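Local coordinates for hypothetical protein HI1011 (Haemophilus influenzae, PDB 1YZY), which catalyses the ATP-dependent phosphorylation of 3-oxo-tetronate to 3-oxo-tetronate 4-phosphate, as a member of the four-carbon acid sugar kinase family, at residues 250-255 and 307-312; 257-262 and 393-398; 261-266 and 303-308; 351-356 and 403-408. All coordinates share one frame; numbering follows the deposited sequence.

Contact 1: residues 250-255 and 307-312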
loop_
_atom_site.group_PDB
_atom_site.type_symbol
_atom_site.label_atom_id
_atom_site.label_comp_id
_atom_site.label_asym_id
_atom_site.label_seq_id
_atom_site.Cartn_x
_atom_site.Cartn_y
_atom_site.Cartn_z
ATOM N N VAL A 250 -11.000 13.740 14.107
ATOM C CA VAL A 250 -9.700 13.109 14.292
ATOM C C VAL A 250 -9.840 12.094 15.418
ATOM O O VAL A 250 -10.281 12.438 16.518
ATOM C CB VAL A 250 -8.604 14.154 14.691
ATOM C CG1 VAL A 250 -7.298 13.460 15.031
ATOM C CG2 VAL A 250 -8.378 15.154 13.569
ATOM N N LEU A 251 -9.503 10.841 15.129
ATOM C CA LEU A 251 -9.569 9.767 16.119
ATOM C C LEU A 251 -8.165 9.168 16.251
ATOM O O LEU A 251 -7.732 8.389 15.405
ATOM C CB LEU A 251 -10.603 8.717 15.683
ATOM C CG LEU A 251 -12.036 9.238 15.439
ATOM C CD1 LEU A 251 -12.889 8.194 14.780
ATOM C CD2 LEU A 251 -12.681 9.708 16.731
ATOM N N SER A 252 -7.472 9.538 17.325
ATOM C CA SER A 252 -6.093 9.114 17.595
ATOM C C SER A 252 -5.941 8.066 18.697
ATOM O O SER A 252 -6.284 8.317 19.848
ATOM C CB SER A 252 -5.277 10.348 17.987
ATOM O OG SER A 252 -3.896 10.170 17.745
ATOM N N GLY A 253 -5.383 6.909 18.356
ATOM C CA GLY A 253 -5.199 5.867 19.349
ATOM C C GLY A 253 -3.772 5.395 19.578
ATOM O O GLY A 253 -3.501 4.712 20.570
ATOM N N SER A 254 -2.866 5.729 18.662
ATOM C CA SER A 254 -1.463 5.318 18.758
ATOM C C SER A 254 -0.685 5.997 19.876
ATOM O O SER A 254 -0.871 7.173 20.147
ATOM C CB SER A 254 -0.741 5.565 17.427
ATOM O OG SER A 254 0.550 4.965 17.413
ATOM N N CYS A 255 0.199 5.244 20.515
ATOM C CA CYS A 255 1.018 5.787 21.588
ATOM C C CYS A 255 2.497 5.785 21.220
ATOM O O CYS A 255 3.366 5.584 22.076
ATOM C CB CYS A 255 0.782 5.008 22.871
ATOM S SG CYS A 255 -0.920 5.100 23.438
ATOM N N TYR A 307 -8.886 11.260 21.528
ATOM C CA TYR A 307 -7.658 10.479 21.504
ATOM C C TYR A 307 -7.353 9.587 22.695
ATOM O O TYR A 307 -7.660 9.923 23.836
ATOM C CB TYR A 307 -6.464 11.415 21.280
ATOM C CG TYR A 307 -6.228 12.409 22.401
ATOM C CD1 TYR A 307 -5.203 12.212 23.328
ATOM C CD2 TYR A 307 -7.040 13.540 22.544
ATOM C CE1 TYR A 307 -4.999 13.107 24.368
ATOM C CE2 TYR A 307 -6.843 14.440 23.573
ATOM C CZ TYR A 307 -5.823 14.218 24.484
ATOM O OH TYR A 307 -5.646 15.095 25.528
ATOM N N ALA A 308 -6.712 8.461 22.411
ATOM C CA ALA A 308 -6.292 7.512 23.433
ATOM C C ALA A 308 -4.780 7.689 23.620
ATOM O O ALA A 308 -4.207 7.262 24.621
ATOM C CB ALA A 308 -6.613 6.087 22.994
ATOM N N THR A 309 -4.161 8.360 22.656
ATOM C CA THR A 309 -2.727 8.625 22.643
ATOM C C THR A 309 -2.116 9.167 23.938
ATOM O O THR A 309 -2.396 10.298 24.349
ATOM C CB THR A 309 -2.396 9.604 21.523
ATOM O OG1 THR A 309 -2.845 9.058 20.279
ATOM C CG2 THR A 309 -0.898 9.883 21.464
ATOM N N VAL A 310 -1.272 8.351 24.565
ATOM C CA VAL A 310 -0.556 8.717 25.789
ATOM C C VAL A 310 0.887 8.238 25.641
ATOM O O VAL A 310 1.156 7.286 24.901
ATOM C CB VAL A 310 -1.164 8.076 27.070
ATOM C CG1 VAL A 310 -2.458 8.756 27.439
ATOM C CG2 VAL A 310 -1.369 6.582 26.883
ATOM N N PRO A 311 1.832 8.880 26.356
ATOM C CA PRO A 311 3.247 8.495 26.283
ATOM C C PRO A 311 3.423 6.987 26.458
ATOM O O PRO A 311 2.695 6.360 27.234
ATOM C CB PRO A 311 3.863 9.265 27.452
ATOM C CG PRO A 311 3.050 10.510 27.488
ATOM C CD PRO A 311 1.642 9.985 27.315
ATOM N N PRO A 312 4.377 6.386 25.719
ATOM C CA PRO A 312 4.634 4.943 25.809
ATOM C C PRO A 312 4.886 4.492 27.249
ATOM O O PRO A 312 4.786 3.305 27.564
ATOM C CB PRO A 312 5.860 4.753 24.910
ATOM C CG PRO A 312 6.486 6.120 24.853
ATOM C CD PRO A 312 5.294 7.015 24.756
#

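Contact 2: residues 257-262 and 393-398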
loop_
_atom_site.group_PDB
_atom_site.type_symbol
_atom_site.label_atom_id
_atom_site.label_comp_id
_atom_site.label_asym_id
_atom_site.label_seq_id
_atom_site.Cartn_x
_atom_site.Cartn_y
_atom_site.Cartn_z
ATOM N N VAL A 257 6.039 7.463 19.698
ATOM C CA VAL A 257 6.729 8.727 19.908
ATOM C C VAL A 257 6.252 9.847 18.984
ATOM O O VAL A 257 6.036 10.976 19.440
ATOM C CB VAL A 257 8.262 8.558 19.759
ATOM C CG1 VAL A 257 8.804 7.749 20.922
ATOM C CG2 VAL A 257 8.598 7.867 18.431
ATOM N N MET A 258 6.104 9.535 17.695
ATOM C CA MET A 258 5.664 10.524 16.712
ATOM C C MET A 258 4.216 10.969 16.902
ATOM O O MET A 258 3.906 12.158 16.779
ATOM C CB MET A 258 5.880 10.004 15.288
ATOM C CG MET A 258 5.437 10.978 14.208
ATOM S SD MET A 258 5.914 12.678 14.586
ATOM C CE MET A 258 7.625 12.663 14.135
ATOM N N THR A 259 3.340 10.022 17.224
ATOM C CA THR A 259 1.931 10.337 17.429
ATOM C C THR A 259 1.725 11.202 18.678
ATOM O O THR A 259 0.935 12.150 18.663
ATOM C CB THR A 259 1.073 9.056 17.526
ATOM O OG1 THR A 259 1.245 8.277 16.335
ATOM C CG2 THR A 259 -0.403 9.412 17.675
ATOM N N ASN A 260 2.442 10.881 19.750
ATOM C CA ASN A 260 2.335 11.633 20.987
ATOM C C ASN A 260 2.670 13.095 20.769
ATOM O O ASN A 260 2.093 13.971 21.411
ATOM C CB ASN A 260 3.253 11.055 22.049
ATOM C CG ASN A 260 2.501 10.282 23.093
ATOM O OD1 ASN A 260 2.021 10.848 24.079
ATOM N ND2 ASN A 260 2.391 8.978 22.894
ATOM N N LYS A 261 3.625 13.349 19.884
ATOM C CA LYS A 261 4.031 14.711 19.570
ATOM C C LYS A 261 2.995 15.390 18.683
ATOM O O LYS A 261 2.746 16.586 18.828
ATOM C CB LYS A 261 5.403 14.719 18.888
ATOM C CG LYS A 261 6.545 14.288 19.801
ATOM C CD LYS A 261 7.891 14.320 19.087
ATOM C CE LYS A 261 7.912 13.354 17.909
ATOM N NZ LYS A 261 9.210 13.358 17.187
ATOM N N GLN A 262 2.423 14.632 17.749
ATOM C CA GLN A 262 1.409 15.158 16.832
ATOM C C GLN A 262 0.134 15.539 17.593
ATOM O O GLN A 262 -0.601 16.439 17.181
ATOM C CB GLN A 262 1.089 14.132 15.733
ATOM C CG GLN A 262 2.250 13.845 14.782
ATOM C CD GLN A 262 1.989 12.653 13.875
ATOM O OE1 GLN A 262 1.592 11.590 14.334
ATOM N NE2 GLN A 262 2.200 12.833 12.582
ATOM N N ALA A 393 -8.111 9.620 6.224
ATOM C CA ALA A 393 -6.664 9.795 6.234
ATOM C C ALA A 393 -6.201 8.875 7.352
ATOM O O ALA A 393 -6.398 9.168 8.533
ATOM C CB ALA A 393 -6.290 11.240 6.547
ATOM N N LEU A 394 -5.629 7.739 6.964
ATOM C CA LEU A 394 -5.159 6.739 7.914
ATOM C C LEU A 394 -3.661 6.885 8.158
ATOM O O LEU A 394 -2.846 6.579 7.282
ATOM C CB LEU A 394 -5.483 5.346 7.367
ATOM C CG LEU A 394 -6.879 5.220 6.738
ATOM C CD1 LEU A 394 -7.040 3.856 6.084
ATOM C CD2 LEU A 394 -7.977 5.460 7.776
ATOM N N LYS A 395 -3.296 7.372 9.341
ATOM C CA LYS A 395 -1.894 7.576 9.678
ATOM C C LYS A 395 -1.314 6.551 10.649
ATOM O O LYS A 395 -1.592 6.608 11.845
ATOM C CB LYS A 395 -1.691 8.979 10.265
ATOM C CG LYS A 395 -0.220 9.349 10.501
ATOM C CD LYS A 395 -0.040 10.237 11.724
ATOM C CE LYS A 395 -0.158 9.449 13.027
ATOM N NZ LYS A 395 1.162 9.050 13.584
ATOM N N SER A 396 -0.472 5.646 10.150
ATOM C CA SER A 396 0.167 4.665 11.026
ATOM C C SER A 396 1.047 5.518 11.973
ATOM O O SER A 396 1.302 6.701 11.732
ATOM C CB SER A 396 0.946 3.615 10.227
ATOM O OG SER A 396 0.337 2.331 10.337
ATOM N N GLY A 397 1.405 4.903 13.094
ATOM C CA GLY A 397 2.103 5.629 14.156
ATOM C C GLY A 397 3.398 6.352 13.808
ATOM O O GLY A 397 3.738 7.340 14.456
ATOM N N ASN A 398 4.133 5.884 12.806
ATOM C CA ASN A 398 5.404 6.517 12.471
ATOM C C ASN A 398 5.417 7.624 11.423
ATOM O O ASN A 398 6.333 8.450 11.409
ATOM C CB ASN A 398 6.429 5.453 12.086
ATOM C CG ASN A 398 6.999 4.729 13.287
ATOM O OD1 ASN A 398 7.058 5.275 14.393
ATOM N ND2 ASN A 398 7.456 3.499 13.071
#

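Contact 3: residues 261-266 and 303-308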
loop_
_atom_site.group_PDB
_atom_site.type_symbol
_atom_site.label_atom_id
_atom_site.label_comp_id
_atom_site.label_asym_id
_atom_site.label_seq_id
_atom_site.Cartn_x
_atom_site.Cartn_y
_atom_site.Cartn_z
ATOM N N LYS A 261 3.625 13.349 19.884
ATOM C CA LYS A 261 4.031 14.711 19.570
ATOM C C LYS A 261 2.995 15.390 18.683
ATOM O O LYS A 261 2.746 16.586 18.828
ATOM C CB LYS A 261 5.403 14.719 18.888
ATOM C CG LYS A 261 6.545 14.288 19.801
ATOM C CD LYS A 261 7.891 14.320 19.087
ATOM C CE LYS A 261 7.912 13.354 17.909
ATOM N NZ LYS A 261 9.210 13.358 17.187
ATOM N N GLN A 262 2.423 14.632 17.749
ATOM C CA GLN A 262 1.409 15.158 16.832
ATOM C C GLN A 262 0.134 15.539 17.593
ATOM O O GLN A 262 -0.601 16.439 17.181
ATOM C CB GLN A 262 1.089 14.132 15.733
ATOM C CG GLN A 262 2.250 13.845 14.782
ATOM C CD GLN A 262 1.989 12.653 13.875
ATOM O OE1 GLN A 262 1.592 11.590 14.334
ATOM N NE2 GLN A 262 2.200 12.833 12.582
ATOM N N VAL A 263 -0.141 14.809 18.673
ATOM C CA VAL A 263 -1.307 15.058 19.523
ATOM C C VAL A 263 -1.017 16.269 20.409
ATOM O O VAL A 263 -1.858 17.147 20.584
ATOM C CB VAL A 263 -1.623 13.820 20.423
ATOM C CG1 VAL A 263 -2.636 14.180 21.500
ATOM C CG2 VAL A 263 -2.149 12.662 19.577
ATOM N N GLU A 264 0.185 16.286 20.972
ATOM C CA GLU A 264 0.643 17.355 21.842
ATOM C C GLU A 264 0.684 18.699 21.100
ATOM O O GLU A 264 0.567 19.765 21.713
ATOM C CB GLU A 264 2.035 16.999 22.366
ATOM C CG GLU A 264 2.249 17.250 23.848
ATOM C CD GLU A 264 2.608 18.692 24.158
ATOM O OE1 GLU A 264 3.812 19.026 24.095
ATOM O OE2 GLU A 264 1.695 19.487 24.472
ATOM N N LYS A 265 0.859 18.641 19.784
ATOM C CA LYS A 265 0.930 19.845 18.963
ATOM C C LYS A 265 -0.458 20.271 18.468
ATOM O O LYS A 265 -0.717 21.465 18.260
ATOM C CB LYS A 265 1.878 19.602 17.779
ATOM C CG LYS A 265 2.765 20.788 17.395
ATOM C CD LYS A 265 2.130 21.668 16.326
ATOM C CE LYS A 265 3.122 22.709 15.814
ATOM N NZ LYS A 265 2.609 23.452 14.624
ATOM N N TYR A 266 -1.343 19.293 18.296
ATOM C CA TYR A 266 -2.693 19.551 17.816
ATOM C C TYR A 266 -3.693 19.975 18.903
ATOM O O TYR A 266 -4.588 20.772 18.642
ATOM C CB TYR A 266 -3.225 18.331 17.062
ATOM C CG TYR A 266 -4.505 18.603 16.303
ATOM C CD1 TYR A 266 -4.556 19.600 15.330
ATOM C CD2 TYR A 266 -5.669 17.871 16.563
ATOM C CE1 TYR A 266 -5.728 19.863 14.637
ATOM C CE2 TYR A 266 -6.850 18.129 15.872
ATOM C CZ TYR A 266 -6.866 19.125 14.916
ATOM O OH TYR A 266 -8.010 19.395 14.230
ATOM N N ALA A 303 -11.047 20.398 13.119
ATOM C CA ALA A 303 -11.834 19.255 13.566
ATOM C C ALA A 303 -11.530 18.832 14.999
ATOM O O ALA A 303 -10.383 18.890 15.451
ATOM C CB ALA A 303 -11.622 18.096 12.631
ATOM N N PRO A 304 -12.571 18.430 15.750
ATOM C CA PRO A 304 -12.379 18.004 17.137
ATOM C C PRO A 304 -11.653 16.655 17.203
ATOM O O PRO A 304 -11.842 15.790 16.354
ATOM C CB PRO A 304 -13.811 17.925 17.660
ATOM C CG PRO A 304 -14.568 17.488 16.473
ATOM C CD PRO A 304 -13.993 18.357 15.374
ATOM N N MET A 305 -10.836 16.471 18.227
ATOM C CA MET A 305 -10.087 15.236 18.359
ATOM C C MET A 305 -10.307 14.498 19.683
ATOM O O MET A 305 -10.153 15.011 20.797
ATOM C CB MET A 305 -8.581 15.538 18.269
ATOM C CG MET A 305 -7.679 14.426 18.808
ATOM S SD MET A 305 -5.924 14.725 18.578
ATOM C CE MET A 305 -5.572 15.971 19.825
ATOM N N VAL A 306 -10.683 13.233 19.504
ATOM C CA VAL A 306 -10.894 12.216 20.524
ATOM C C VAL A 306 -9.657 11.325 20.450
ATOM O O VAL A 306 -9.419 10.684 19.425
ATOM C CB VAL A 306 -12.143 11.346 20.330
ATOM C CG1 VAL A 306 -12.345 10.482 21.552
ATOM C CG2 VAL A 306 -13.361 12.203 20.089
ATOM N N TYR A 307 -8.886 11.260 21.528
ATOM C CA TYR A 307 -7.658 10.479 21.504
ATOM C C TYR A 307 -7.353 9.587 22.695
ATOM O O TYR A 307 -7.660 9.923 23.836
ATOM C CB TYR A 307 -6.464 11.415 21.280
ATOM C CG TYR A 307 -6.228 12.409 22.401
ATOM C CD1 TYR A 307 -5.203 12.212 23.328
ATOM C CD2 TYR A 307 -7.040 13.540 22.544
ATOM C CE1 TYR A 307 -4.999 13.107 24.368
ATOM C CE2 TYR A 307 -6.843 14.440 23.573
ATOM C CZ TYR A 307 -5.823 14.218 24.484
ATOM O OH TYR A 307 -5.646 15.095 25.528
ATOM N N ALA A 308 -6.712 8.461 22.411
ATOM C CA ALA A 308 -6.292 7.512 23.433
ATOM C C ALA A 308 -4.780 7.689 23.620
ATOM O O ALA A 308 -4.207 7.262 24.621
ATOM C CB ALA A 308 -6.613 6.087 22.994
#

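Contact 4: residues 351-356 and 403-408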
loop_
_atom_site.group_PDB
_atom_site.type_symbol
_atom_site.label_atom_id
_atom_site.label_comp_id
_atom_site.label_asym_id
_atom_site.label_seq_id
_atom_site.Cartn_x
_atom_site.Cartn_y
_atom_site.Cartn_z
ATOM N N ILE A 351 -9.983 11.297 10.127
ATOM C CA ILE A 351 -8.528 11.312 10.191
ATOM C C ILE A 351 -8.110 10.453 11.382
ATOM O O ILE A 351 -8.256 10.861 12.530
ATOM C CB ILE A 351 -7.998 12.758 10.364
ATOM C CG1 ILE A 351 -8.509 13.641 9.221
ATOM C CG2 ILE A 351 -6.474 12.773 10.403
ATOM C CD1 ILE A 351 -8.161 15.088 9.379
ATOM N N THR A 352 -7.633 9.249 11.108
ATOM C CA THR A 352 -7.215 8.341 12.171
ATOM C C THR A 352 -5.699 8.265 12.361
ATOM O O THR A 352 -4.920 8.604 11.461
ATOM C CB THR A 352 -7.773 6.922 11.930
ATOM O OG1 THR A 352 -7.356 6.451 10.642
ATOM C CG2 THR A 352 -9.305 6.938 11.969
ATOM N N ALA A 353 -5.288 7.868 13.561
ATOM C CA ALA A 353 -3.876 7.727 13.888
ATOM C C ALA A 353 -3.663 6.391 14.590
ATOM O O ALA A 353 -4.316 6.098 15.592
ATOM C CB ALA A 353 -3.424 8.866 14.775
ATOM N N GLY A 354 -2.723 5.605 14.078
ATOM C CA GLY A 354 -2.451 4.300 14.649
ATOM C C GLY A 354 -2.923 3.186 13.730
ATOM O O GLY A 354 -3.975 3.289 13.096
ATOM N N GLY A 355 -2.148 2.105 13.681
ATOM C CA GLY A 355 -2.487 0.980 12.828
ATOM C C GLY A 355 -3.795 0.298 13.178
ATOM O O GLY A 355 -4.611 0.028 12.299
ATOM N N GLU A 356 -3.968 -0.034 14.454
ATOM C CA GLU A 356 -5.188 -0.691 14.908
ATOM C C GLU A 356 -6.421 0.210 14.850
ATOM O O GLU A 356 -7.505 -0.248 14.475
ATOM C CB GLU A 356 -4.958 -1.233 16.335
ATOM C CG GLU A 356 -3.607 -1.863 16.610
ATOM C CD GLU A 356 -3.643 -2.562 17.974
ATOM O OE1 GLU A 356 -2.994 -3.622 18.123
ATOM O OE2 GLU A 356 -4.322 -2.059 18.897
ATOM N N ASP A 403 3.245 18.514 12.766
ATOM C CA ASP A 403 1.989 19.201 12.499
ATOM C C ASP A 403 1.028 18.425 11.596
ATOM O O ASP A 403 0.200 19.028 10.911
ATOM C CB ASP A 403 2.278 20.583 11.898
ATOM C CG ASP A 403 2.805 20.515 10.464
ATOM O OD1 ASP A 403 2.572 21.491 9.719
ATOM O OD2 ASP A 403 3.436 19.504 10.076
ATOM N N PHE A 404 1.116 17.099 11.612
ATOM C CA PHE A 404 0.261 16.280 10.766
ATOM C C PHE A 404 -1.251 16.528 10.830
ATOM O O PHE A 404 -1.889 16.714 9.791
ATOM C CB PHE A 404 0.531 14.792 10.987
ATOM C CG PHE A 404 -0.422 13.901 10.244
ATOM C CD1 PHE A 404 -0.340 13.774 8.859
ATOM C CD2 PHE A 404 -1.462 13.259 10.914
ATOM C CE1 PHE A 404 -1.286 13.029 8.150
ATOM C CE2 PHE A 404 -2.412 12.514 10.213
ATOM C CZ PHE A 404 -2.324 12.400 8.827
ATOM N N PHE A 405 -1.839 16.494 12.023
ATOM C CA PHE A 405 -3.290 16.681 12.120
ATOM C C PHE A 405 -3.857 17.929 11.476
ATOM O O PHE A 405 -4.791 17.827 10.678
ATOM C CB PHE A 405 -3.785 16.530 13.554
ATOM C CG PHE A 405 -3.611 15.147 14.095
ATOM C CD1 PHE A 405 -4.003 14.046 13.342
ATOM C CD2 PHE A 405 -3.005 14.939 15.324
ATOM C CE1 PHE A 405 -3.790 12.757 13.801
ATOM C CE2 PHE A 405 -2.788 13.656 15.796
ATOM C CZ PHE A 405 -3.180 12.559 15.030
ATOM N N GLU A 406 -3.304 19.096 11.807
ATOM C CA GLU A 406 -3.793 20.339 11.207
ATOM C C GLU A 406 -3.431 20.434 9.724
ATOM O O GLU A 406 -4.227 20.928 8.917
ATOM C CB GLU A 406 -3.297 21.571 11.972
ATOM C CG GLU A 406 -1.798 21.774 12.009
ATOM C CD GLU A 406 -1.421 23.125 12.607
ATOM O OE1 GLU A 406 -1.769 24.170 12.005
ATOM O OE2 GLU A 406 -0.786 23.143 13.688
ATOM N N TYR A 407 -2.246 19.936 9.370
ATOM C CA TYR A 407 -1.790 19.954 7.978
ATOM C C TYR A 407 -2.726 19.170 7.059
ATOM O O TYR A 407 -3.080 19.646 5.975
ATOM C CB TYR A 407 -0.367 19.402 7.844
ATOM C CG TYR A 407 0.157 19.507 6.433
ATOM C CD1 TYR A 407 0.275 20.752 5.811
ATOM C CD2 TYR A 407 0.465 18.368 5.694
ATOM C CE1 TYR A 407 0.679 20.860 4.486
ATOM C CE2 TYR A 407 0.875 18.464 4.360
ATOM C CZ TYR A 407 0.976 19.717 3.761
ATOM O OH TYR A 407 1.353 19.832 2.439
ATOM N N ALA A 408 -3.069 17.952 7.472
ATOM C CA ALA A 408 -3.973 17.099 6.713
ATOM C C ALA A 408 -5.242 17.868 6.334
ATOM O O ALA A 408 -5.803 17.672 5.255
ATOM C CB ALA A 408 -4.332 15.879 7.535
#

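Contact 1: residues 250-255 and 307-312
Cys255, Ser252 and Thr309 carry this contact, in which the segment leaving strand 248-252 runs beside the segment leaving strand 305-307. The two strands are parallel neighbours, with Ser252 bridged to Tyr307, and their last link is the bond from Ala308 N to Ser252 O, short at 2.6 Å and nearly straight. Beyond it the strands end and side chains take over the pairing. Thr309 OG1 lies anti to its own carbonyl carbon (chi1 -57°), which turns the hydroxyl to segment 250-255. There it receives the proton of Ser252 OG at 3.0 Å and gives its own to Ser254 O at 2.7 Å, approaching somewhat above that carbonyl's plane. Thr309 CG2 also lies close to Ser254 O. Further along, Cys255 turns its sulfur to the backbone of Val310: Val310 N donates to Cys255 SG at 3.5 Å, almost straight at 173°. Cys255 CB sits 3.1 Å from Val310 O, and Cys255 SG also packs on Val310 CG2 at 3.8 Å. The carbonyl of Val310 has a hydrogen bond from Asn260 ND2 of helix 257-266. Ser254 is an ATP-binding residue by similarity, so the run of hydroxyls from Ser252 through Thr309 ends on the carbonyl of a probable nucleotide-site residue. With each proton committed in one direction, this hydrogen-bond chain should fix the rotation of the Thr309 hydroxyl and hold the peptide after Ser254 in place.

Contact 2: residues 257-262 and 393-398
Lys395 reaches from the end of strand 391-395 to the first turns of helix 257-266, and its ammonium group is what joins the two segments. The CB points to the helix, and CG lies anti to the backbone N (chi1 -173°). From there the chain bends at each later torsion. Lys395 CD passes the amide of Gln262, 3.4 Å from Gln262 OE1 and 3.5 Å from Gln262 NE2. Lys395 CE comes nearer still, 3.1 Å from Gln262 OE1, with Thr259 OG1 the next atom along. At the tip, NZ donates to three oxygens. Lys395 NZ meets Gln262 OE1 at 2.7 Å, in the plane of the amide and on a lone pair, the two side chains touching tip to tip. Lys395 NZ also donates to Thr259 OG1 at 2.9 Å, the two side chains lying side by side and pointing opposite ways. The third bond, from Lys395 NZ to Ser396 O at 3.0 Å, folds back to its own segment. The other half of the Gln262 amide is held too, since NE2 donates to Lys401 O, which fixes which way round the amide sits. Beside this cluster Met258 CB rests 3.5 Å from Gly397 O. Gly397 probably binds ATP, as in related kinases, and the lysine thus ties the helix to the turn that carries it. Three oxygens around one NZ, none of them a carboxylate, make a neutral cradle whose dipoles would stabilise the positive charge.

Contact 3: residues 261-266 and 303-308
Tyr266 meets Met305 edge-on: the sulfur lies beside the ring and not over it, a Met-aromatic contact in which Met305 SD is 5.1 Å from the ring centroid and 83° off the ring normal. The nearest ring atom is Tyr266 CD2, 3.7 Å from Met305 SD, and Met305 CB also touches this edge, in the ring plane. Tyr266 points to the strand and Met305 to the helix, the two lying side by side. The Tyr266 ring stretches from the helix to the residues just ahead of strand 305-307, where Tyr266 OH approaches Ala303 O to 2.7 Å; that hydroxyl also has Gln409 OE1 as a weak partner. Between Tyr266 and Tyr307, Met305 bends at chi3 (75°), which carries its methyl to the helix: Met305 CE packs 3.8 Å from Val263 CG1. Val263 CG1 also sits over one face of the Tyr307 ring, a CH-pi contact 4.0 Å from the ring centroid and displaced to the rim near CD1. This methyl thus packs against both a thioether methyl and an aromatic face. All the touching residues are buried. The helix segment runs against the strand at a slant, 141° between their directions with the axes 11.0 Å apart, and Val263 and Tyr266, about one turn apart, both meet Met305. Helix 257-266 lies over strands 248-252 and 305-307: Val263 also touches Ser252, and Met305 also touches Val250. Phe405 of helix 404-410 flanks Val263, while helix 286-295 packs against Val306.

Contact 4: residues 351-356 and 403-408
Strand 351-353 and helix 404-408 run nearly antiparallel, at 158° with their axes 10.2 Å apart, in a helix-on-sheet packing within the nucleotide-binding C-terminal domain. Ile351 and Ala353, two residues apart, both point to the helix, and the interface between them and it is wholly apolar. Ile351 CG2 touches both aromatic rings, 4.0 Å from Phe405 CD1 and 4.1 Å from Phe404 CE2. It lies at the edge of the Phe405 ring, close to the ring plane. The other branch of the isoleucine extends to the next turn of the helix, where Ile351 CD1 meets Ala408 CB at 4.3 Å. Phe405 CG is anti to the carbonyl carbon (chi1 -65°), and the ring beyond it presents its edge to the strand, with Val250 and Ser252 of strand 248-252 also touching it. The two phenylalanines meet as well, Phe405 CE1 lying in the plane of the Phe404 ring at its edge. The strand packed here runs directly into the turn with Gly354, Gly355 and Glu356, which probably bind ATP, as in related kinases; Gly354 is the N-cap of helix 355-365. At the end nearest the glycines, Ala353 CB touches the rim of the Phe405 ring in plane, 3.7 Å from Phe405 CZ.

In the fold
All four contacts belong to the nucleotide-binding C-terminal domain and meet around adjacent parallel strands 391-395, 349-353, 248-252 and 305-307. Contacts 3 and 4 are buried and largely apolar, packing helices 257-266 and 404-410 on the strands; Phe405 touches both helix and strands and so joins them. Contacts 1 and 2 are only partly buried, lie at the C-terminal ends of strands and are polar, a chain of hydroxyl hydrogen bonds in one and a lysine cluster in the other. Helix 257-266 serves contacts 2 and 3 with different residues, while Asn260 ties it to contact 1. Contacts 1, 2 and 4 each hold residues that probably bind ATP; contact 3 holds none.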